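Oxalate biosynthetic component 1 (Burkholderia thailandensis, PDB 5IKY) is a bifunctional enzyme of quorum sensing-dependent oxalate production, combining a serine hydrolase activity with an additional lyase activity. Local coordinates at residues 725-730 with 848-853; 199-204 with 493-498; 779-784 with 927-932. All blocks are in the same frame, centred on the assembly; numbering follows the deposited sequence.

Contact 1: 725-730 with 848-853; sequences ALRELT and IEASML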
# COMPACT_ATOMS: atom_id res chain seq x y z
N ALA A 725 -5.29 19.03 25.41
CA ALA A 725 -5.89 18.28 26.50
C ALA A 725 -4.96 17.17 26.96
O ALA A 725 -4.89 16.84 28.14
CB ALA A 725 -7.23 17.71 26.07
N LEU A 726 -4.24 16.58 26.00
CA LEU A 726 -3.31 15.50 26.29
C LEU A 726 -2.13 16.01 27.12
O LEU A 726 -1.63 15.31 27.99
CB LEU A 726 -2.81 14.86 24.99
CG LEU A 726 -2.40 13.39 25.02
CD1 LEU A 726 -2.49 12.79 23.62
CD2 LEU A 726 -0.99 13.21 25.57
N ARG A 727 -1.71 17.24 26.84
CA ARG A 727 -0.63 17.87 27.60
C ARG A 727 -1.04 18.08 29.05
O ARG A 727 -0.30 17.74 29.97
CB ARG A 727 -0.23 19.21 26.97
CG ARG A 727 0.83 19.97 27.75
CD ARG A 727 0.73 21.46 27.50
NE ARG A 727 -0.65 21.93 27.58
CZ ARG A 727 -1.33 22.09 28.71
NH1 ARG A 727 -2.59 22.52 28.68
NH2 ARG A 727 -0.76 21.84 29.88
N GLU A 728 -2.24 18.63 29.24
CA GLU A 728 -2.77 18.91 30.57
C GLU A 728 -2.86 17.66 31.43
O GLU A 728 -2.45 17.66 32.59
CB GLU A 728 -4.15 19.56 30.45
CG GLU A 728 -4.91 19.66 31.76
CD GLU A 728 -4.75 21.02 32.42
OE1 GLU A 728 -3.89 21.80 31.97
OE2 GLU A 728 -5.49 21.29 33.39
N LEU A 729 -3.41 16.59 30.86
CA LEU A 729 -3.61 15.35 31.59
C LEU A 729 -2.30 14.63 31.90
O LEU A 729 -2.17 13.98 32.94
CB LEU A 729 -4.54 14.41 30.81
CG LEU A 729 -6.01 14.85 30.70
CD1 LEU A 729 -6.79 13.86 29.85
CD2 LEU A 729 -6.63 14.99 32.07
N THR A 730 -1.33 14.75 31.00
CA THR A 730 -0.05 14.09 31.18
C THR A 730 0.79 14.80 32.24
O THR A 730 1.45 14.15 33.06
CB THR A 730 0.74 14.01 29.86
OG1 THR A 730 -0.02 13.28 28.89
CG2 THR A 730 2.08 13.32 30.07
N ILE A 848 6.82 19.15 28.11
CA ILE A 848 6.85 17.75 27.67
C ILE A 848 6.58 17.64 26.17
O ILE A 848 6.40 18.65 25.49
CB ILE A 848 5.82 16.90 28.43
CG1 ILE A 848 4.43 17.51 28.33
CG2 ILE A 848 6.23 16.75 29.89
CD1 ILE A 848 3.35 16.70 29.01
N GLU A 849 6.55 16.41 25.68
CA GLU A 849 6.39 16.16 24.25
C GLU A 849 5.09 16.74 23.70
O GLU A 849 5.08 17.36 22.63
CB GLU A 849 6.45 14.65 23.97
CG GLU A 849 5.76 14.24 22.69
CD GLU A 849 5.43 12.75 22.64
OE1 GLU A 849 4.37 12.36 23.17
OE2 GLU A 849 6.23 11.98 22.07
N ALA A 850 4.00 16.57 24.45
CA ALA A 850 2.70 17.08 24.02
C ALA A 850 2.69 18.60 23.91
O ALA A 850 1.95 19.17 23.11
CB ALA A 850 1.61 16.61 24.98
N SER A 851 3.52 19.26 24.72
CA SER A 851 3.65 20.71 24.67
C SER A 851 4.19 21.15 23.31
O SER A 851 3.70 22.11 22.72
CB SER A 851 4.56 21.22 25.79
OG SER A 851 4.19 20.68 27.05
N MET A 852 5.20 20.43 22.83
CA MET A 852 5.83 20.76 21.56
C MET A 852 4.95 20.36 20.38
O MET A 852 4.92 21.04 19.36
CB MET A 852 7.20 20.07 21.46
CG MET A 852 8.17 20.42 22.58
SD MET A 852 8.90 22.06 22.45
CE MET A 852 7.74 23.05 23.40
N LEU A 853 4.24 19.25 20.54
CA LEU A 853 3.33 18.78 19.50
C LEU A 853 2.17 19.75 19.31
O LEU A 853 1.76 20.03 18.18
CB LEU A 853 2.80 17.38 19.84
CG LEU A 853 3.82 16.25 19.63
CD1 LEU A 853 3.33 14.95 20.22
CD2 LEU A 853 4.10 16.07 18.17

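Contact 2: 199-204 with 493-498; sequences SPYLPI and KACGTG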
# COMPACT_ATOMS: atom_id res chain seq x y z
N SER A 199 -4.55 -20.58 -16.48
CA SER A 199 -3.41 -19.72 -16.25
C SER A 199 -2.62 -20.17 -15.03
O SER A 199 -3.21 -20.61 -14.04
CB SER A 199 -3.85 -18.26 -16.07
OG SER A 199 -2.76 -17.45 -15.67
N PRO A 200 -1.29 -20.07 -15.09
CA PRO A 200 -0.43 -20.39 -13.95
C PRO A 200 -0.45 -19.32 -12.87
O PRO A 200 0.21 -19.46 -11.85
CB PRO A 200 0.96 -20.49 -14.59
CG PRO A 200 0.89 -19.58 -15.77
CD PRO A 200 -0.51 -19.70 -16.29
N TYR A 201 -1.22 -18.25 -13.10
CA TYR A 201 -1.22 -17.12 -12.18
C TYR A 201 -2.55 -16.95 -11.47
O TYR A 201 -2.71 -16.05 -10.64
CB TYR A 201 -0.86 -15.84 -12.93
CG TYR A 201 0.46 -15.94 -13.68
CD1 TYR A 201 1.66 -15.93 -12.99
CD2 TYR A 201 0.49 -16.06 -15.06
CE1 TYR A 201 2.87 -16.03 -13.66
CE2 TYR A 201 1.70 -16.16 -15.74
CZ TYR A 201 2.88 -16.14 -15.03
OH TYR A 201 4.08 -16.24 -15.69
N LEU A 202 -3.51 -17.81 -11.78
CA LEU A 202 -4.82 -17.73 -11.14
C LEU A 202 -4.78 -18.27 -9.72
O LEU A 202 -4.42 -19.43 -9.50
CB LEU A 202 -5.87 -18.49 -11.95
CG LEU A 202 -7.29 -18.22 -11.44
CD1 LEU A 202 -7.73 -16.82 -11.84
CD2 LEU A 202 -8.26 -19.26 -11.93
N PRO A 203 -5.14 -17.43 -8.75
CA PRO A 203 -5.15 -17.81 -7.33
C PRO A 203 -6.45 -18.51 -6.94
O PRO A 203 -7.53 -17.96 -7.14
CB PRO A 203 -5.02 -16.46 -6.62
CG PRO A 203 -5.70 -15.49 -7.55
CD PRO A 203 -5.53 -16.02 -8.96
N ILE A 204 -6.35 -19.72 -6.38
CA ILE A 204 -7.54 -20.45 -5.95
C ILE A 204 -7.46 -20.86 -4.48
O ILE A 204 -8.39 -21.47 -3.95
CB ILE A 204 -7.78 -21.70 -6.82
CG1 ILE A 204 -6.60 -22.67 -6.71
CG2 ILE A 204 -8.03 -21.31 -8.27
CD1 ILE A 204 -6.73 -23.90 -7.59
N LYS A 493 0.43 -13.58 -21.53
CA LYS A 493 -0.30 -13.99 -20.34
C LYS A 493 -0.09 -12.98 -19.22
O LYS A 493 1.04 -12.53 -18.99
CB LYS A 493 0.13 -15.38 -19.88
CG LYS A 493 -0.99 -16.24 -19.33
CD LYS A 493 -1.96 -16.64 -20.43
CE LYS A 493 -2.99 -17.63 -19.93
NZ LYS A 493 -3.92 -18.06 -21.01
N ALA A 494 -1.16 -12.61 -18.53
CA ALA A 494 -1.08 -11.66 -17.43
C ALA A 494 -0.49 -12.33 -16.20
O ALA A 494 -0.95 -13.40 -15.78
CB ALA A 494 -2.45 -11.08 -17.13
N CYS A 495 0.52 -11.70 -15.61
CA CYS A 495 1.21 -12.27 -14.44
C CYS A 495 0.42 -12.03 -13.16
O CYS A 495 0.99 -11.99 -12.07
CB CYS A 495 2.61 -11.68 -14.32
SG CYS A 495 3.72 -12.04 -15.70
N GLY A 496 -0.89 -11.87 -13.28
CA GLY A 496 -1.74 -11.59 -12.15
C GLY A 496 -2.63 -10.41 -12.47
O GLY A 496 -2.45 -9.75 -13.50
N THR A 497 -3.59 -10.13 -11.60
CA THR A 497 -4.50 -9.01 -11.80
C THR A 497 -3.76 -7.68 -11.70
O THR A 497 -4.06 -6.74 -12.44
CB THR A 497 -5.66 -9.06 -10.78
OG1 THR A 497 -6.51 -10.17 -11.09
CG2 THR A 497 -6.49 -7.78 -10.84
N GLY A 498 -2.78 -7.62 -10.80
CA GLY A 498 -1.97 -6.43 -10.63
C GLY A 498 -1.29 -6.02 -11.92
O GLY A 498 -1.08 -4.84 -12.17
O HOH W 1 -3.02 -14.90 -16.60

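Contact 3: 779-784 with 927-932; sequences DWVVLP and PLLKCF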
# COMPACT_ATOMS: atom_id res chain seq x y z
N ASP A 779 30.29 26.45 12.25
CA ASP A 779 29.81 26.25 10.88
C ASP A 779 28.30 25.98 10.81
O ASP A 779 27.60 26.56 9.99
CB ASP A 779 30.57 25.09 10.22
CG ASP A 779 32.07 25.22 10.36
OD1 ASP A 779 32.69 25.85 9.48
OD2 ASP A 779 32.63 24.70 11.34
N TRP A 780 27.81 25.09 11.68
CA TRP A 780 26.41 24.70 11.64
C TRP A 780 25.71 24.81 13.00
O TRP A 780 26.23 24.37 14.02
CB TRP A 780 26.27 23.26 11.14
CG TRP A 780 26.60 23.08 9.70
CD1 TRP A 780 27.84 22.91 9.16
CD2 TRP A 780 25.68 23.04 8.60
NE1 TRP A 780 27.75 22.77 7.79
CE2 TRP A 780 26.43 22.85 7.43
CE3 TRP A 780 24.29 23.15 8.50
CZ2 TRP A 780 25.84 22.76 6.17
CZ3 TRP A 780 23.71 23.07 7.25
CH2 TRP A 780 24.48 22.87 6.10
N VAL A 781 24.52 25.40 12.99
CA VAL A 781 23.67 25.43 14.17
C VAL A 781 22.64 24.32 14.10
O VAL A 781 21.97 24.15 13.09
CB VAL A 781 22.96 26.79 14.33
CG1 VAL A 781 21.97 26.75 15.48
CG2 VAL A 781 23.98 27.90 14.53
N VAL A 782 22.51 23.55 15.18
CA VAL A 782 21.53 22.47 15.22
C VAL A 782 20.36 22.85 16.12
O VAL A 782 20.51 23.00 17.33
CB VAL A 782 22.14 21.15 15.71
CG1 VAL A 782 21.07 20.07 15.79
CG2 VAL A 782 23.27 20.72 14.79
N LEU A 783 19.19 23.02 15.51
CA LEU A 783 17.97 23.36 16.24
C LEU A 783 17.47 22.16 17.04
O LEU A 783 17.73 21.02 16.68
CB LEU A 783 16.89 23.85 15.28
CG LEU A 783 17.21 25.14 14.52
CD1 LEU A 783 16.12 25.46 13.52
CD2 LEU A 783 17.40 26.30 15.49
N PRO A 784 16.75 22.42 18.15
CA PRO A 784 16.24 21.32 18.97
C PRO A 784 15.04 20.62 18.35
O PRO A 784 14.25 21.25 17.64
CB PRO A 784 15.85 22.02 20.28
CG PRO A 784 15.49 23.40 19.86
CD PRO A 784 16.43 23.74 18.73
N PRO A 927 26.86 37.06 8.23
CA PRO A 927 27.35 35.73 7.83
C PRO A 927 26.22 34.75 7.56
O PRO A 927 25.17 34.82 8.21
CB PRO A 927 28.19 35.29 9.03
CG PRO A 927 27.60 36.02 10.19
CD PRO A 927 27.17 37.36 9.64
N LEU A 928 26.43 33.83 6.62
CA LEU A 928 25.41 32.84 6.27
C LEU A 928 25.15 31.88 7.43
O LEU A 928 26.04 31.15 7.86
CB LEU A 928 25.83 32.05 5.03
CG LEU A 928 24.88 30.93 4.62
CD1 LEU A 928 23.58 31.51 4.07
CD2 LEU A 928 25.53 29.99 3.62
N LEU A 929 23.93 31.90 7.94
CA LEU A 929 23.54 31.04 9.05
C LEU A 929 22.98 29.71 8.53
O LEU A 929 21.87 29.66 8.00
CB LEU A 929 22.52 31.73 9.94
CG LEU A 929 22.08 30.94 11.18
CD1 LEU A 929 23.28 30.61 12.06
CD2 LEU A 929 21.02 31.71 11.96
N LYS A 930 23.76 28.64 8.69
CA LYS A 930 23.35 27.32 8.24
C LYS A 930 22.82 26.49 9.40
O LYS A 930 23.55 26.19 10.34
CB LYS A 930 24.51 26.61 7.55
CG LYS A 930 24.98 27.29 6.27
CD LYS A 930 26.32 26.75 5.81
CE LYS A 930 27.42 27.09 6.81
NZ LYS A 930 28.76 26.65 6.33
N CYS A 931 21.54 26.12 9.32
CA CYS A 931 20.89 25.40 10.41
C CYS A 931 20.40 24.02 9.99
O CYS A 931 19.90 23.83 8.88
CB CYS A 931 19.71 26.21 10.95
SG CYS A 931 20.12 27.88 11.50
N PHE A 932 20.55 23.05 10.90
CA PHE A 932 19.98 21.73 10.72
C PHE A 932 18.68 21.61 11.51
O PHE A 932 18.59 22.13 12.63
CB PHE A 932 20.96 20.64 11.15
CG PHE A 932 21.99 20.30 10.11
CD1 PHE A 932 21.62 20.13 8.78
CD2 PHE A 932 23.33 20.16 10.45
CE1 PHE A 932 22.56 19.81 7.82
CE2 PHE A 932 24.27 19.84 9.50
CZ PHE A 932 23.89 19.67 8.18

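Contact 1: 725-730 with 848-853
The carbonyl oxygen of Leu726 takes two donors, both from Thr730, whose side chain meets Ile848 across the helix pair. Thr730 OG1 donates to Leu726 O at 2.7 Å, tilted 26° from the carbonyl plane, while the ordinary helical bond from Thr730 N arrives from the opposite face. The OG1 bond helps to set the rotation about chi1 (-60°, OG1 beside its own backbone N), and CG2 then faces Ile848 CD1 at 3.8 Å. On the facing helix, Ile848 occupies the N-cap, and its backbone N donates to Ser851 OG, three residues on, at 3.2 Å. Held there, Ser851 OG lies against the aliphatic stem of Arg727, 3.5 Å from Arg727 CG. Between these two pairs the backbones come nearest: Ala850 CB sits 3.7 Å from Arg727 CA, and its lack of further atoms suits a CA-to-CA distance of 5.0 Å between Arg727 and Ala850. Leu726 CD2 touches the same methyl more loosely. No hydrogen bond passes between the segments, so shape carries the join. Leu684 of helix 682-690 also touches Leu726. The segment axes approach to 8.4 Å and run at 163°, which is the geometry of a close antiparallel helix pair, here setting helix 715-734, at the cap-domain side, on helix 849-860 of the alpha/beta-hydrolase part.

Contact 2: 199-204 with 493-498
A type I beta turn from Ser199 to Leu202, containing an ST turn, presents Tyr201 to the end of strand 491-493 and the loop that leads into helix 497-510. The ST turn is closed by Tyr201 N donating to Ser199 OG at 3.1 Å. The same hydroxyl donates to a water 2.7 Å from Ser199 OG, and this water passes a hydrogen bond on to Ala494 O, giving an indirect polar link across the contact. Cys495 CA sits over the face of the Tyr201 ring, 3.8 Å from its centroid and 10° off the normal, a CH-pi contact. The closest approach of the segments is Tyr201 CD2 to Ala494 O, 3.1 Å and oblique to the ring. Cys495 SG also approaches obliquely, at 4.7 Å from the ring centroid, as a sulfur-aromatic contact. Lys493 CG lies near the ring plane at the edge, and farther along the chain Lys493 CE meets Ser199 CB at 4.0 Å. The Leu202 side chain touches Leu476, whose N receives a weak hydrogen bond from Thr497 OG1. Both loops precede helices, and Leu476 is next in sequence to magnesium ligand Glu477, consistent with the C-terminal end of the strands of a TIM-barrel-like domain.

Contact 3: 779-784 with 927-932
Trp780 is sandwiched between Lys930 and Phe932, two side chains on the same face of a parallel strand pair. Its indole is the bump, gripped by Lys930 CB on one face and by the Phe932 ring on the other. On the first, Lys930 CB lies 3.7 Å from the centroid of the Trp780 six-membered ring, a CH-pi contact offset toward the rim. On the opposite face, the Phe932 ring makes an offset stack with the six-membered ring, centroids 4.1 Å apart and planes only 5° from parallel; Trp780 CE3 stands over the centre of the phenyl ring. Trp780 CG is anti to the carbonyl carbon (chi1 -69°), and the indole beyond it comes nearer the facing strand than its CB direction suggests. Lys930 then bends at chi3, bringing its CE to 3.2 Å from Asp779 O, while Asp779 OD2 bonds to Arg831 N. Val782 CG2 lies at the edge of the Phe932 ring, near its plane, and Phe805 of helix 792-813 also stacks on Phe932.

On the other face of the pair, Val781 and Cys931 meet, CB to SG at 4.2 Å, and Leu929 CD1 reaches Val781 CG2 at 3.7 Å, with Leu783 at the margin. Between the faces run three backbone bonds: Val781 N to Lys930 O at 2.9 Å, Phe932 N to Val781 O at 2.8 Å, and Leu783 N to Phe932 O. With segment axes at 37°, strands 780-782 and 929-935 form a twisted parallel pair inside the mixed, mainly parallel sheet of an alpha/beta-hydrolase fold.

How the contacts relate
Contacts 1 and 3 belong to the same side of the molecule, with centres 28 Å apart and nearest atoms about 7 Å apart. Their segments alternate along the chain: helix 849-860 lies in sequence between strands 780-782 and 929-935. That helix, which meets the cap-side helix 715-734, and both strands of contact 3 belong to the C-terminal hydrolase region, residues 739-1106. Contact 2 closes earlier in the chain and lies across the molecular centre, its centre 51 Å from that of contact 1 and 54 Å from that of contact 3. Segment 199-204 lies in the probable TIM-barrel part, which binds magnesium through His227 and Glu477. This separation is consistent with spatially distinct lyase and hydrolase units.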